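Local coordinates for protein PHOX (Pseudomonas fluorescens, PDB 4A9V) that probably hydrolyses phosphate monoesters as an alkaline phosphatase, using a cofactor of oxo-bridged iron and calcium ions carried by a beta-propeller, at residues 382-387 with 406-411; 295-300 with 374-379. All blocks are in the same frame, centred on the assembly; numbering follows the deposited sequence. Where two conformers were deposited one is given.

Interaction 1: residues 382-387 with 406-411. With CA (calcium ion), chain R; CA (calcium ion), chain Q; FEO (mu-oxo-diiron), chain S.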
loop_
_atom_site.group_PDB
_atom_site.type_symbol
_atom_site.label_atom_id
_atom_site.label_comp_id
_atom_site.label_asym_id
_atom_site.label_seq_id
_atom_site.Cartn_x
_atom_site.Cartn_y
_atom_site.Cartn_z
ATOM N N ARG A 382 1.616 -14.492 -13.777
ATOM C CA ARG A 382 0.580 -13.473 -13.624
ATOM C C ARG A 382 -0.302 -13.773 -12.418
ATOM O O ARG A 382 -0.764 -14.900 -12.252
ATOM C CB ARG A 382 -0.264 -13.430 -14.896
ATOM C CG ARG A 382 0.540 -13.065 -16.137
ATOM C CD ARG A 382 -0.354 -12.904 -17.350
ATOM N NE ARG A 382 -1.110 -11.661 -17.274
ATOM C CZ ARG A 382 -1.917 -11.225 -18.231
ATOM N NH1 ARG A 382 -2.242 -12.037 -19.221
ATOM N NH2 ARG A 382 -2.452 -10.010 -18.169
ATOM N N MET A 383 -0.509 -12.767 -11.566
ATOM C CA MET A 383 -1.128 -12.967 -10.257
ATOM C C MET A 383 -2.458 -12.220 -10.120
ATOM O O MET A 383 -2.703 -11.208 -10.784
ATOM C CB MET A 383 -0.177 -12.513 -9.147
ATOM C CG MET A 383 1.179 -13.210 -9.159
ATOM S SD MET A 383 1.122 -15.004 -9.003
ATOM C CE MET A 383 0.673 -15.178 -7.281
ATOM N N ASP A 384 -3.260 -12.675 -9.157
ATOM C CA ASP A 384 -4.543 -12.044 -8.828
ATOM C C ASP A 384 -4.351 -10.815 -7.914
ATOM O O ASP A 384 -4.698 -10.845 -6.731
ATOM C CB ASP A 384 -5.468 -13.042 -8.112
ATOM C CG ASP A 384 -5.999 -14.154 -9.005
ATOM O OD1 ASP A 384 -5.784 -14.117 -10.236
ATOM O OD2 ASP A 384 -6.693 -15.032 -8.433
ATOM N N ARG A 385 -3.857 -9.724 -8.490
ATOM C CA ARG A 385 -3.740 -8.438 -7.792
ATOM C C ARG A 385 -3.007 -8.542 -6.462
ATOM O O ARG A 385 -3.591 -8.354 -5.389
ATOM C CB ARG A 385 -5.103 -7.792 -7.585
ATOM C CG ARG A 385 -5.799 -7.404 -8.873
ATOM C CD ARG A 385 -7.044 -6.600 -8.570
ATOM N NE ARG A 385 -6.691 -5.374 -7.874
ATOM C CZ ARG A 385 -7.510 -4.708 -7.073
ATOM N NH1 ARG A 385 -8.807 -4.981 -7.095
ATOM N NH2 ARG A 385 -7.057 -3.678 -6.371
ATOM N N PRO A 386 -1.684 -8.720 -6.521
ATOM C CA PRO A 386 -0.883 -8.617 -5.309
ATOM C C PRO A 386 -1.034 -7.260 -4.647
ATOM O O PRO A 386 -0.847 -6.228 -5.296
ATOM C CB PRO A 386 0.554 -8.814 -5.810
ATOM C CG PRO A 386 0.435 -9.405 -7.170
ATOM C CD PRO A 386 -0.859 -8.912 -7.724
ATOM N N GLU A 387 -1.382 -7.268 -3.367
ATOM C CA GLU A 387 -1.354 -6.046 -2.582
ATOM C C GLU A 387 -0.283 -6.179 -1.499
ATOM O O GLU A 387 0.889 -6.310 -1.843
ATOM C CB GLU A 387 -2.756 -5.628 -2.126
ATOM C CG GLU A 387 -3.592 -5.161 -3.317
ATOM C CD GLU A 387 -4.825 -4.355 -2.935
ATOM O OE1 GLU A 387 -5.834 -4.984 -2.556
ATOM O OE2 GLU A 387 -4.813 -3.099 -3.044
ATOM N N ALA A 406 -11.262 -10.639 -11.264
ATOM C CA ALA A 406 -12.439 -11.000 -12.030
ATOM C C ALA A 406 -12.077 -11.579 -13.402
ATOM O O ALA A 406 -12.911 -12.229 -14.036
ATOM C CB ALA A 406 -13.333 -9.780 -12.187
ATOM N N LYS A 407 -10.851 -11.327 -13.863
ATOM C CA LYS A 407 -10.459 -11.793 -15.189
ATOM C C LYS A 407 -9.683 -13.107 -15.169
ATOM O O LYS A 407 -9.336 -13.635 -16.219
ATOM C CB LYS A 407 -9.637 -10.727 -15.916
ATOM C CG LYS A 407 -10.380 -9.433 -16.214
ATOM C CD LYS A 407 -9.417 -8.392 -16.766
ATOM C CE LYS A 407 -10.137 -7.270 -17.495
ATOM N NZ LYS A 407 -9.209 -6.513 -18.380
ATOM N N ARG A 408 -9.452 -13.676 -13.990
ATOM C CA ARG A 408 -8.803 -14.983 -13.936
ATOM C C ARG A 408 -9.614 -16.005 -14.734
ATOM O O ARG A 408 -10.839 -16.056 -14.633
ATOM C CB ARG A 408 -8.628 -15.438 -12.490
ATOM C CG ARG A 408 -7.970 -16.803 -12.313
ATOM C CD ARG A 408 -6.570 -16.901 -12.906
ATOM N NE ARG A 408 -5.667 -15.893 -12.356
ATOM C CZ ARG A 408 -4.379 -15.789 -12.663
ATOM N NH1 ARG A 408 -3.842 -16.567 -13.591
ATOM N NH2 ARG A 408 -3.636 -14.860 -12.076
ATOM N N GLY A 409 -8.925 -16.766 -15.576
ATOM C CA GLY A 409 -9.585 -17.703 -16.472
ATOM C C GLY A 409 -9.656 -17.228 -17.911
ATOM O O GLY A 409 -9.848 -18.030 -18.819
ATOM N N GLU A 410 -9.587 -15.920 -18.125
ATOM C CA GLU A 410 -9.550 -15.399 -19.481
ATOM C C GLU A 410 -8.237 -15.807 -20.143
ATOM O O GLU A 410 -7.267 -16.158 -19.468
ATOM C CB GLU A 410 -9.738 -13.876 -19.481
ATOM C CG GLU A 410 -11.116 -13.463 -18.987
ATOM C CD GLU A 410 -11.326 -11.961 -18.958
ATOM O OE1 GLU A 410 -10.580 -11.227 -19.644
ATOM O OE2 GLU A 410 -12.351 -11.540 -18.386
ATOM N N ASP A 411 -8.239 -15.840 -21.468
ATOM C CA ASP A 411 -7.041 -16.191 -22.205
ATOM C C ASP A 411 -5.855 -15.372 -21.704
ATOM O O ASP A 411 -5.918 -14.142 -21.639
ATOM C CB ASP A 411 -7.252 -15.953 -23.700
ATOM C CG ASP A 411 -7.988 -17.094 -24.373
ATOM O OD1 ASP A 411 -8.478 -17.997 -23.662
ATOM O OD2 ASP A 411 -8.198 -17.017 -25.603
HETATM CA CA CA R . -7.329 -2.944 -2.680
HETATM CA CA CA Q . -4.580 -1.271 -0.922
HETATM FE FE1 FEO S . -3.710 1.491 -3.162
HETATM FE FE2 FEO S . -3.660 -1.781 -4.326
HETATM O O FEO S . -4.311 -0.366 -3.186
HETATM O O HOH W 1 -1.008 -17.081 -13.868
HETATM O O HOH W 2 -7.394 -1.310 -4.428
HETATM O O HOH W 3 -4.764 1.535 -1.278
HETATM O O HOH W 4 -2.981 0.021 0.524
HETATM O O HOH W 5 -5.797 -0.643 1.157
HETATM O O HOH W 6 -6.874 -0.508 -1.955
#
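The guanidinium plane of Arg408 is met at its edge by Asp384 OD1 and by the backbone of Arg382 and Met383, while the Asp384 carboxylate is turned 49° from that plane. This is a side-on arginine-carboxylate salt bridge, tying the loop after strand 398-402 of the beta-propeller to the lead-in of strand 386-391. Arg408 NE lies 2.8 Å from Asp384 OD1 on the syn side of the carboxylate. Arg408 NH2, 2.9 Å from the same Asp384 OD1, comes from above the carboxylate plane, so both nitrogens grip one oxygen. Asn405 ND2 is a further donor to Asp384 OD1.

Arg408 starts with CG anti to the backbone N (chi1 179°) and then bends at chi2 and chi3, which brings NE and NH2 round to the aspartate. Arg408 NH2 also donates to Arg382 O at 2.9 Å; the N-H points well at the oxygen (163°) but approaches from above the carbonyl plane. Asp384 OD1, Arg382 O, Pro414 O and a bridging water together fix the rotation of the buried guanidinium, the last two at NH1.

Three residues past Asp384, Glu387 carries the segment into the metal site: its OE2 is 2.2 Å from FE2 of the mu-oxo-diiron group and also binds both calcium ions, sharing ligation with Asp479. On the Arg408 side, the water donates to Arg382 O at 2.7 Å and accepts from Arg408 NH1 at 2.9 Å.

Interaction 2: residues 295-300 with 374-379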
loop_
_atom_site.group_PDB
_atom_site.type_symbol
_atom_site.label_atom_id
_atom_site.label_comp_id
_atom_site.label_asym_id
_atom_site.label_seq_id
_atom_site.Cartn_x
_atom_site.Cartn_y
_atom_site.Cartn_z
ATOM N N GLY A 295 -3.346 -9.682 -13.107
ATOM C CA GLY A 295 -2.407 -10.360 -13.977
ATOM C C GLY A 295 -0.976 -9.847 -13.945
ATOM O O GLY A 295 -0.174 -10.248 -14.788
ATOM N N GLU A 296 -0.632 -9.022 -12.953
ATOM C CA GLU A 296 0.749 -8.553 -12.800
ATOM C C GLU A 296 1.467 -9.339 -11.688
ATOM O O GLU A 296 1.003 -10.409 -11.273
ATOM C CB GLU A 296 0.791 -7.037 -12.583
ATOM C CG GLU A 296 0.355 -6.237 -13.804
ATOM C CD GLU A 296 1.309 -6.272 -14.995
ATOM O OE1 GLU A 296 2.439 -6.798 -14.915
ATOM O OE2 GLU A 296 0.937 -5.677 -16.026
ATOM N N PHE A 297 2.680 -8.912 -11.337
ATOM C CA PHE A 297 3.653 -9.800 -10.719
ATOM C C PHE A 297 4.040 -9.409 -9.287
ATOM O O PHE A 297 3.717 -8.321 -8.787
ATOM C CB PHE A 297 4.913 -9.874 -11.578
ATOM C CG PHE A 297 4.643 -10.156 -13.035
ATOM C CD1 PHE A 297 3.839 -11.220 -13.408
ATOM C CD2 PHE A 297 5.233 -9.388 -14.033
ATOM C CE1 PHE A 297 3.655 -11.531 -14.742
ATOM C CE2 PHE A 297 5.011 -9.671 -15.373
ATOM C CZ PHE A 297 4.207 -10.735 -15.724
ATOM N N ILE A 298 4.769 -10.323 -8.646
ATOM C CA ILE A 298 5.410 -10.109 -7.349
ATOM C C ILE A 298 6.925 -10.065 -7.547
ATOM O O ILE A 298 7.496 -10.903 -8.245
ATOM C CB ILE A 298 5.034 -11.240 -6.370
ATOM C CG1 ILE A 298 3.529 -11.211 -6.087
ATOM C CG2 ILE A 298 5.834 -11.124 -5.077
ATOM C CD1 ILE A 298 3.000 -12.455 -5.408
ATOM N N TYR A 299 7.555 -9.081 -6.912
ATOM C CA TYR A 299 8.971 -8.762 -7.094
ATOM C C TYR A 299 9.736 -8.842 -5.765
ATOM O O TYR A 299 9.152 -8.826 -4.679
ATOM C CB TYR A 299 9.140 -7.356 -7.688
ATOM C CG TYR A 299 8.527 -7.171 -9.056
ATOM C CD1 TYR A 299 7.161 -6.944 -9.207
ATOM C CD2 TYR A 299 9.322 -7.124 -10.195
ATOM C CE1 TYR A 299 6.604 -6.737 -10.458
ATOM C CE2 TYR A 299 8.775 -6.886 -11.443
ATOM C CZ TYR A 299 7.421 -6.703 -11.571
ATOM O OH TYR A 299 6.914 -6.469 -12.829
ATOM N N LYS A 300 11.061 -8.869 -5.865
ATOM C CA LYS A 300 11.953 -8.954 -4.709
ATOM C C LYS A 300 13.255 -8.246 -5.066
ATOM O O LYS A 300 13.907 -8.604 -6.040
ATOM C CB LYS A 300 12.228 -10.421 -4.379
ATOM C CG LYS A 300 13.237 -10.677 -3.280
ATOM C CD LYS A 300 13.639 -12.146 -3.321
ATOM C CE LYS A 300 14.581 -12.550 -2.201
ATOM N NZ LYS A 300 15.012 -13.965 -2.374
ATOM N N ALA A 374 10.014 -6.407 -18.744
ATOM C CA ALA A 374 11.145 -7.302 -18.524
ATOM C C ALA A 374 10.683 -8.577 -17.813
ATOM O O ALA A 374 11.112 -9.684 -18.149
ATOM C CB ALA A 374 12.228 -6.595 -17.720
ATOM N N ALA A 375 9.788 -8.427 -16.840
ATOM C CA ALA A 375 9.276 -9.569 -16.100
ATOM C C ALA A 375 8.454 -10.505 -17.001
ATOM O O ALA A 375 8.486 -11.723 -16.837
ATOM C CB ALA A 375 8.448 -9.089 -14.919
ATOM N N SER A 376 7.741 -9.951 -17.975
ATOM C CA SER A 376 7.058 -10.792 -18.948
ATOM C C SER A 376 8.053 -11.585 -19.793
ATOM O O SER A 376 7.841 -12.762 -20.065
ATOM C CB SER A 376 6.149 -9.960 -19.850
ATOM O OG SER A 376 5.034 -9.453 -19.134
ATOM N N VAL A 377 9.146 -10.947 -20.200
ATOM C CA VAL A 377 10.157 -11.637 -21.004
ATOM C C VAL A 377 10.676 -12.881 -20.278
ATOM O O VAL A 377 10.878 -13.928 -20.892
ATOM C CB VAL A 377 11.331 -10.701 -21.368
ATOM C CG1 VAL A 377 12.506 -11.490 -21.934
ATOM C CG2 VAL A 377 10.874 -9.661 -22.370
ATOM N N VAL A 378 10.883 -12.781 -18.969
ATOM C CA VAL A 378 11.482 -13.891 -18.230
ATOM C C VAL A 378 10.454 -14.890 -17.701
ATOM O O VAL A 378 10.819 -15.876 -17.078
ATOM C CB VAL A 378 12.377 -13.417 -17.062
ATOM C CG1 VAL A 378 13.377 -12.382 -17.542
ATOM C CG2 VAL A 378 11.546 -12.890 -15.901
ATOM N N GLY A 379 9.178 -14.662 -17.997
ATOM C CA GLY A 379 8.131 -15.633 -17.680
ATOM C C GLY A 379 7.688 -15.626 -16.224
ATOM O O GLY A 379 7.377 -16.673 -15.656
#
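With chi1 at -50°, Phe297 holds CG anti to its carbonyl carbon and beside the backbone N, which sends the ring from strand 296-303 toward helix 371-377. There CD2 and CE2 close on the methyl of Ala375: Phe297 CD2 lies 3.3 Å from Ala375 CB and CE2 3.5 Å from the same carbon. The methyl approaches the ring obliquely. Tyr299, two residues on along the strand, has a similar first torsion (-62°) and reaches the same methyl with its far end, Tyr299 OH being 3.7 Å and CE2 4.1 Å from Ala375 CB. One alanine methyl therefore meets two aromatic side chains. This is aromatic packing of a short helix, 371-377, against a strand of the large antiparallel propeller sheet, and Val326 of the adjacent strand 322-329 touches Phe297, Tyr299 and Ala375 alike.

Ser376 OG meets the Phe297 ring at its edge, near the ring plane, 3.7 Å from CZ. The strongest polar partner of this hydroxyl is Arg215 NH1, and Arg215 also forms a salt bridge with Glu296. An alanine in place of Phe297 would probably open a gap beside the Ala375 methyl and take from Ser376 the ring edge it rests on, leaving Tyr299 as the aromatic neighbour of that methyl. The helix ends in a Schellman motif at Gly379, whose phi is positive; Gly379 N bonds back to Ser376 O at 3.1 Å. At this same turn, Arg328 donates to the carbonyl oxygens of Val378 (from NH2) and Gly379 (from NE).

Interaction 2 closes before interaction 1 opens, so the two come in series along the chain: helix 371-377 is followed, after a short connection, by strand 383-384. Their centres lie 13 Å apart on the same side of the chain's centre, and both reach the same antiparallel sheet, through strands 296-303 and 386-391. They also touch. Met383 N is 2.8 Å from Glu296 O and Met383 O 2.9 Å from Gly295 N, probable backbone hydrogen bonds; Pro386 CG packs on Ile298 CG1 and Arg382 N on Phe297 CE1. Residues 295-298 thus join the helix packing to the segment whose far end, Glu387, binds the iron and calcium ions.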